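Local coordinates for protein acetyl-CoA C-acetyltransferase (Syntrophomonas wolfei subsp. wolfei, PDB 7N7Z) that probably catalyses the reversible thiolase reaction in which two acetyl-CoA molecules give acetoacetyl-CoA and free CoA, at residues 173-176 against 177-180; 78-81 against 82-85; 226-229 against 230-233. All blocks are in the same frame, centred on the assembly; numbering follows the deposited sequence.

In the fold
None of the three local contacts is wholly core. Contacts 1 and 2 are partly buried, and contact 3 lies on the surface. Contacts 1 and 3 both start helices, 176-196 and the short, weakly bonded one around 229-232, and they adjoin, with centres about 14 Å apart and a probable hydrogen bond from the Arg176 guanidinium to the carbonyl of Met232. Contact 2, with its centre about 49 Å from that of contact 1 and across the chain's centre, instead leads from helix 69-76 into strand 84-89 beside a second subunit. The chemistry follows: a salt bridge and weak carboxylate bonds in 173-180, a proline-led turn in 78-85, and a serine cap without a charged pair in 226-233.

Contact 1 of 3, residues 173-176 against 177-180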
loop_
_atom_site.group_PDB
_atom_site.type_symbol
_atom_site.label_atom_id
_atom_site.label_comp_id
_atom_site.label_asym_id
_atom_site.label_seq_id
_atom_site.Cartn_x
_atom_site.Cartn_y
_atom_site.Cartn_z
ATOM N N GLY B 173 -19.508 -20.846 -31.985
ATOM C CA GLY B 173 -18.778 -20.464 -33.176
ATOM C C GLY B 173 -19.153 -19.093 -33.695
ATOM O O GLY B 173 -19.426 -18.927 -34.888
ATOM N N ILE B 174 -19.178 -18.103 -32.810
ATOM C CA ILE B 174 -19.426 -16.720 -33.193
ATOM C C ILE B 174 -18.105 -16.101 -33.620
ATOM O O ILE B 174 -17.077 -16.272 -32.954
ATOM C CB ILE B 174 -20.066 -15.932 -32.035
ATOM C CG1 ILE B 174 -21.430 -16.528 -31.676
ATOM C CG2 ILE B 174 -20.210 -14.461 -32.405
ATOM C CD1 ILE B 174 -21.917 -16.147 -30.295
ATOM N N THR B 175 -18.128 -15.373 -34.730
ATOM C CA THR B 175 -16.922 -14.820 -35.323
ATOM C C THR B 175 -16.809 -13.325 -35.045
ATOM O O THR B 175 -17.778 -12.655 -34.680
ATOM C CB THR B 175 -16.900 -15.071 -36.833
ATOM O OG1 THR B 175 -18.024 -14.430 -37.445
ATOM C CG2 THR B 175 -16.951 -16.560 -37.124
ATOM N N ARG B 176 -15.592 -12.810 -35.230
ATOM C CA ARG B 176 -15.338 -11.390 -35.012
ATOM C C ARG B 176 -16.240 -10.519 -35.877
ATOM O O ARG B 176 -16.632 -9.425 -35.456
ATOM C CB ARG B 176 -13.861 -11.093 -35.290
ATOM C CG ARG B 176 -13.485 -9.620 -35.343
ATOM C CD ARG B 176 -13.444 -8.991 -33.959
ATOM N NE ARG B 176 -12.939 -7.624 -34.020
ATOM C CZ ARG B 176 -11.653 -7.295 -34.007
ATOM N NH1 ARG B 176 -10.705 -8.212 -33.896
ATOM N NH2 ARG B 176 -11.310 -6.015 -34.109
ATOM N N GLU B 177 -16.583 -10.980 -37.082
ATOM C CA GLU B 177 -17.408 -10.171 -37.973
ATOM C C GLU B 177 -18.816 -10.001 -37.418
ATOM O O GLU B 177 -19.370 -8.894 -37.429
ATOM C CB GLU B 177 -17.448 -10.801 -39.366
ATOM C CG GLU B 177 -16.416 -10.233 -40.327
ATOM C CD GLU B 177 -15.020 -10.761 -40.062
ATOM O OE1 GLU B 177 -14.882 -11.970 -39.777
ATOM O OE2 GLU B 177 -14.060 -9.965 -40.136
ATOM N N GLU B 178 -19.419 -11.090 -36.934
ATOM C CA GLU B 178 -20.752 -10.984 -36.349
ATOM C C GLU B 178 -20.733 -10.120 -35.095
ATOM O O GLU B 178 -21.657 -9.335 -34.857
ATOM C CB GLU B 178 -21.303 -12.373 -36.029
ATOM C CG GLU B 178 -21.795 -13.148 -37.243
ATOM C CD GLU B 178 -21.237 -14.562 -37.307
ATOM O OE1 GLU B 178 -21.261 -15.258 -36.269
ATOM O OE2 GLU B 178 -20.790 -14.982 -38.397
ATOM N N CYS B 179 -19.684 -10.250 -34.280
ATOM C CA CYS B 179 -19.601 -9.462 -33.055
ATOM C C CYS B 179 -19.452 -7.978 -33.361
ATOM O O CYS B 179 -20.111 -7.139 -32.736
ATOM C CB CYS B 179 -18.431 -9.948 -32.200
ATOM S SG CYS B 179 -18.691 -11.562 -31.439
ATOM N N ASP B 180 -18.586 -7.631 -34.316
ATOM C CA ASP B 180 -18.375 -6.224 -34.637
ATOM C C ASP B 180 -19.623 -5.610 -35.259
ATOM O O ASP B 180 -19.927 -4.436 -35.022
ATOM C CB ASP B 180 -17.177 -6.076 -35.574
ATOM C CG ASP B 180 -15.848 -6.130 -34.839
ATOM O OD1 ASP B 180 -15.816 -5.816 -33.629
ATOM O OD2 ASP B 180 -14.831 -6.486 -35.471
#
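Arg176 and Asp180 sit one turn apart at the start of helix 176-196, and their side chains meet on its flank. The CB of Arg176 stays at the backbone, and the contact starts with CG, 3.4 Å from OD2 of Asp180. With CG anti to the backbone N and a bend at chi2, the rest of the chain swings along the helix to the carboxylate. There CD of Arg176 runs past OD2 of Asp180 at 3.2 Å. NE closes the salt bridge at 2.6 Å from OD2 of Asp180; its N-H...O angle of 129° makes the hydrogen bond itself weak. The oxygen comes to the edge of the guanidinium, near its plane, while the two flat groups stand 80° apart. The pairing is single-pronged, since NE alone bonds to OD2 of Asp180 and NH2 of Arg176 stays 3.8 Å from it. NH2 instead reaches the carbonyls of Met232 and Leu235. OD1 of Asp180 has a weak bond from Asn249.

The N-cap residue, Thr175, is met by Glu178 through two weak bonds. The N-H of Thr175 points nearly straight (169°) at OE1 of Glu178 over 3.5 Å, consistent with one half of a capping box, and OG1 of Thr175 bonds to OE2. The carbonyl of Thr175 receives Cys179 N, and that of Arg176 receives Asp180 N. CG2 of Ile174 packs against SG of Cys179 at 3.4 Å, with Leu328 and Ala324 of helix 324-336 touching the pair. Gly173, with positive phi, closes helix 161-172 as the C-prime residue of a Schellman motif.

Acid groups thus serve the first turn in two ways: Glu178 adds weak bonds to the N-cap residue, and buried Asp180 probably keeps its negative charge with Arg176 alongside.

Contact 2 of 3, residues 78-81 against 82-85; sequences GLPV and RSGS
Pro80 and Ser83 begin and end a type I beta turn, closed by Ser83 N to Pro80 O at 2.8 Å with an N-H...O angle of 161°. The donor stands above the carbonyl plane, 53° out of it, so the bond is short and straight but not directed at a lone pair. The same oxygen takes the hydroxyl of Ser83, whose OG sits between backbone N and carbonyl carbon (chi1 58°), a torsion that turns it over toward Pro80 O; the modelled distance of 2.5 Å from Ser83 OG to Pro80 O is very short, and its exact value is doubtful. CB of Leu79 lies 3.6 Å from OG of Ser83, adding an apolar side. Across the turn, CG of Arg82 rests 3.7 Å from CB of Pro80, while the guanidinium goes on to a salt bridge with Asp53. A glycine in place of Pro80 takes away the ring and its fixed phi, which would probably leave the stem of Arg82 without its flank and the backbone leading into the turn freer to rotate.

The turn carries the chain from helix 69-76, against which Ser83 packs at Arg71 and Met75, into strand 84-89. Gly84 there pairs with strand 54-58, and Ser393 of the second subunit bonds to Ser83 O and Ser85 OG.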
loop_
_atom_site.group_PDB
_atom_site.type_symbol
_atom_site.label_atom_id
_atom_site.label_comp_id
_atom_site.label_asym_id
_atom_site.label_seq_id
_atom_site.Cartn_x
_atom_site.Cartn_y
_atom_site.Cartn_z
ATOM N N GLY B 78 -33.429 11.889 3.343
ATOM C CA GLY B 78 -34.520 12.191 4.247
ATOM C C GLY B 78 -35.382 11.024 4.667
ATOM O O GLY B 78 -36.515 11.245 5.115
ATOM N N LEU B 79 -34.894 9.793 4.539
ATOM C CA LEU B 79 -35.641 8.665 5.069
ATOM C C LEU B 79 -35.719 8.784 6.591
ATOM O O LEU B 79 -34.815 9.337 7.225
ATOM C CB LEU B 79 -34.987 7.342 4.681
ATOM C CG LEU B 79 -35.659 6.570 3.543
ATOM C CD1 LEU B 79 -35.675 7.394 2.266
ATOM C CD2 LEU B 79 -34.969 5.232 3.315
ATOM N N PRO B 80 -36.785 8.279 7.205
ATOM C CA PRO B 80 -36.868 8.323 8.667
ATOM C C PRO B 80 -35.899 7.335 9.296
ATOM O O PRO B 80 -35.583 6.290 8.723
ATOM C CB PRO B 80 -38.322 7.939 8.951
ATOM C CG PRO B 80 -38.695 7.060 7.807
ATOM C CD PRO B 80 -37.936 7.577 6.609
ATOM N N VAL B 81 -35.422 7.682 10.495
ATOM C CA VAL B 81 -34.468 6.822 11.186
ATOM C C VAL B 81 -35.073 5.461 11.498
ATOM O O VAL B 81 -34.338 4.496 11.736
ATOM C CB VAL B 81 -33.958 7.501 12.476
ATOM C CG1 VAL B 81 -33.485 8.918 12.185
ATOM C CG2 VAL B 81 -35.040 7.498 13.550
ATOM N N ARG B 82 -36.405 5.358 11.506
ATOM C CA ARG B 82 -37.054 4.068 11.709
ATOM C C ARG B 82 -36.930 3.161 10.493
ATOM O O ARG B 82 -37.147 1.950 10.615
ATOM C CB ARG B 82 -38.535 4.271 12.042
ATOM C CG ARG B 82 -39.327 4.995 10.955
ATOM C CD ARG B 82 -40.810 4.645 10.998
ATOM N NE ARG B 82 -41.500 5.045 9.776
ATOM C CZ ARG B 82 -41.880 4.217 8.810
ATOM N NH1 ARG B 82 -41.662 2.913 8.885
ATOM N NH2 ARG B 82 -42.494 4.710 7.737
ATOM N N SER B 83 -36.584 3.714 9.334
ATOM C CA SER B 83 -36.614 2.956 8.092
ATOM C C SER B 83 -35.547 1.866 8.086
ATOM O O SER B 83 -34.524 1.948 8.772
ATOM C CB SER B 83 -36.410 3.885 6.892
ATOM O OG SER B 83 -35.188 4.597 6.995
ATOM N N GLY B 84 -35.805 0.828 7.288
ATOM C CA GLY B 84 -34.842 -0.236 7.129
ATOM C C GLY B 84 -33.744 0.119 6.143
ATOM O O GLY B 84 -33.845 1.061 5.360
ATOM N N SER B 85 -32.665 -0.657 6.193
ATOM C CA SER B 85 -31.530 -0.429 5.313
ATOM C C SER B 85 -30.774 -1.735 5.135
ATOM O O SER B 85 -30.633 -2.512 6.083
ATOM C CB SER B 85 -30.599 0.651 5.872
ATOM O OG SER B 85 -29.955 0.203 7.053
#

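Contact 3 of 3, residues 226-229 against 230-233; sequences GASL and ETMA
Ser228, at the N-cap of the short, weakly bonded helix around 229-232, bonds to Thr231 through both its side chain and its carbonyl. Together with Leu229 and Glu230 it has the most surface buried by the contact, and it carries nearly all the polar geometry. Its OG accepts from Thr231 N at 3.2 Å with an N-H...O angle of 153°, a capping bond to the N3 residue of the helix. With OG placed between backbone N and carbonyl carbon (chi1 79°), the hydroxyl faces the first turn.

The carbonyl of Ser228 has two donors. Met232 N comes to Ser228 O at 3.0 Å, nearly along the C=O direction, the ordinary helical bond. The hydroxyl of Thr231 gives the second bond, OG1 to Ser228 O at 2.6 Å, from the side of the carbonyl, where the C=O...O angle is 120°. CG2 of Thr231, the other branch, lies tight against OG of Ser228 at 3.0 Å.

Much of the Leu229 contact comes from its being next in sequence to Glu230. The side chain of Glu230, bent at chi2, folds back over the preceding peptide, bringing OE1 of Glu230 to 3.9 Å from Leu229 C and 4.1 Å from Leu229 CB. These two approaches are van der Waals contacts beside the first peptides of the turn. Met232 packs on Asp180 and Ala183 of helix 176-196, and Ala227 on Leu184, joining this surface turn to the larger helix.

The two hydroxyls play different parts: that of Ser228 caps, taking up a first-turn N-H, and that of Thr231 gives the carbonyl of Ser228 a further donor. The carboxylate of Glu230, near the helix start, would at most add a mild electrostatic stabilisation.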
loop_
_atom_site.group_PDB
_atom_site.type_symbol
_atom_site.label_atom_id
_atom_site.label_comp_id
_atom_site.label_asym_id
_atom_site.label_seq_id
_atom_site.Cartn_x
_atom_site.Cartn_y
_atom_site.Cartn_z
ATOM N N GLY B 226 -18.662 8.040 -34.662
ATOM C CA GLY B 226 -18.123 7.760 -35.975
ATOM C C GLY B 226 -17.741 6.318 -36.204
ATOM O O GLY B 226 -16.943 6.033 -37.100
ATOM N N ALA B 227 -18.290 5.394 -35.420
ATOM C CA ALA B 227 -17.956 3.987 -35.586
ATOM C C ALA B 227 -18.385 3.494 -36.962
ATOM O O ALA B 227 -19.474 3.814 -37.447
ATOM C CB ALA B 227 -18.628 3.152 -34.495
ATOM N N SER B 228 -17.512 2.715 -37.593
ATOM C CA SER B 228 -17.802 2.067 -38.863
ATOM C C SER B 228 -17.385 0.606 -38.775
ATOM O O SER B 228 -16.593 0.215 -37.913
ATOM C CB SER B 228 -17.082 2.756 -40.031
ATOM O OG SER B 228 -15.722 2.364 -40.093
ATOM N N LEU B 229 -17.930 -0.206 -39.684
ATOM C CA LEU B 229 -17.646 -1.637 -39.650
ATOM C C LEU B 229 -16.158 -1.918 -39.812
ATOM O O LEU B 229 -15.658 -2.925 -39.298
ATOM C CB LEU B 229 -18.444 -2.355 -40.739
ATOM C CG LEU B 229 -18.729 -3.841 -40.509
ATOM C CD1 LEU B 229 -19.506 -4.069 -39.215
ATOM C CD2 LEU B 229 -19.484 -4.423 -41.694
ATOM N N GLU B 230 -15.436 -1.044 -40.515
ATOM C CA GLU B 230 -14.004 -1.249 -40.706
ATOM C C GLU B 230 -13.190 -0.720 -39.533
ATOM O O GLU B 230 -12.086 -1.215 -39.279
ATOM C CB GLU B 230 -13.552 -0.586 -42.008
ATOM C CG GLU B 230 -13.897 -1.387 -43.256
ATOM C CD GLU B 230 -15.375 -1.336 -43.599
ATOM O OE1 GLU B 230 -16.020 -0.303 -43.314
ATOM O OE2 GLU B 230 -15.893 -2.327 -44.158
ATOM N N THR B 231 -13.705 0.281 -38.814
ATOM C CA THR B 231 -13.024 0.736 -37.606
ATOM C C THR B 231 -13.117 -0.311 -36.505
ATOM O O THR B 231 -12.173 -0.491 -35.726
ATOM C CB THR B 231 -13.617 2.062 -37.126
ATOM O OG1 THR B 231 -15.000 1.880 -36.796
ATOM C CG2 THR B 231 -13.480 3.140 -38.197
ATOM N N MET B 232 -14.253 -1.011 -36.421
ATOM C CA MET B 232 -14.382 -2.096 -35.457
ATOM C C MET B 232 -13.365 -3.197 -35.723
ATOM O O MET B 232 -12.874 -3.830 -34.781
ATOM C CB MET B 232 -15.801 -2.671 -35.499
ATOM C CG MET B 232 -16.911 -1.656 -35.234
ATOM S SD MET B 232 -17.133 -1.211 -33.496
ATOM C CE MET B 232 -17.243 -2.822 -32.716
ATOM N N ALA B 233 -13.032 -3.433 -36.992
ATOM C CA ALA B 233 -12.102 -4.492 -37.363
ATOM C C ALA B 233 -10.647 -4.131 -37.095
ATOM O O ALA B 233 -9.785 -5.013 -37.176
ATOM C CB ALA B 233 -12.274 -4.838 -38.844
#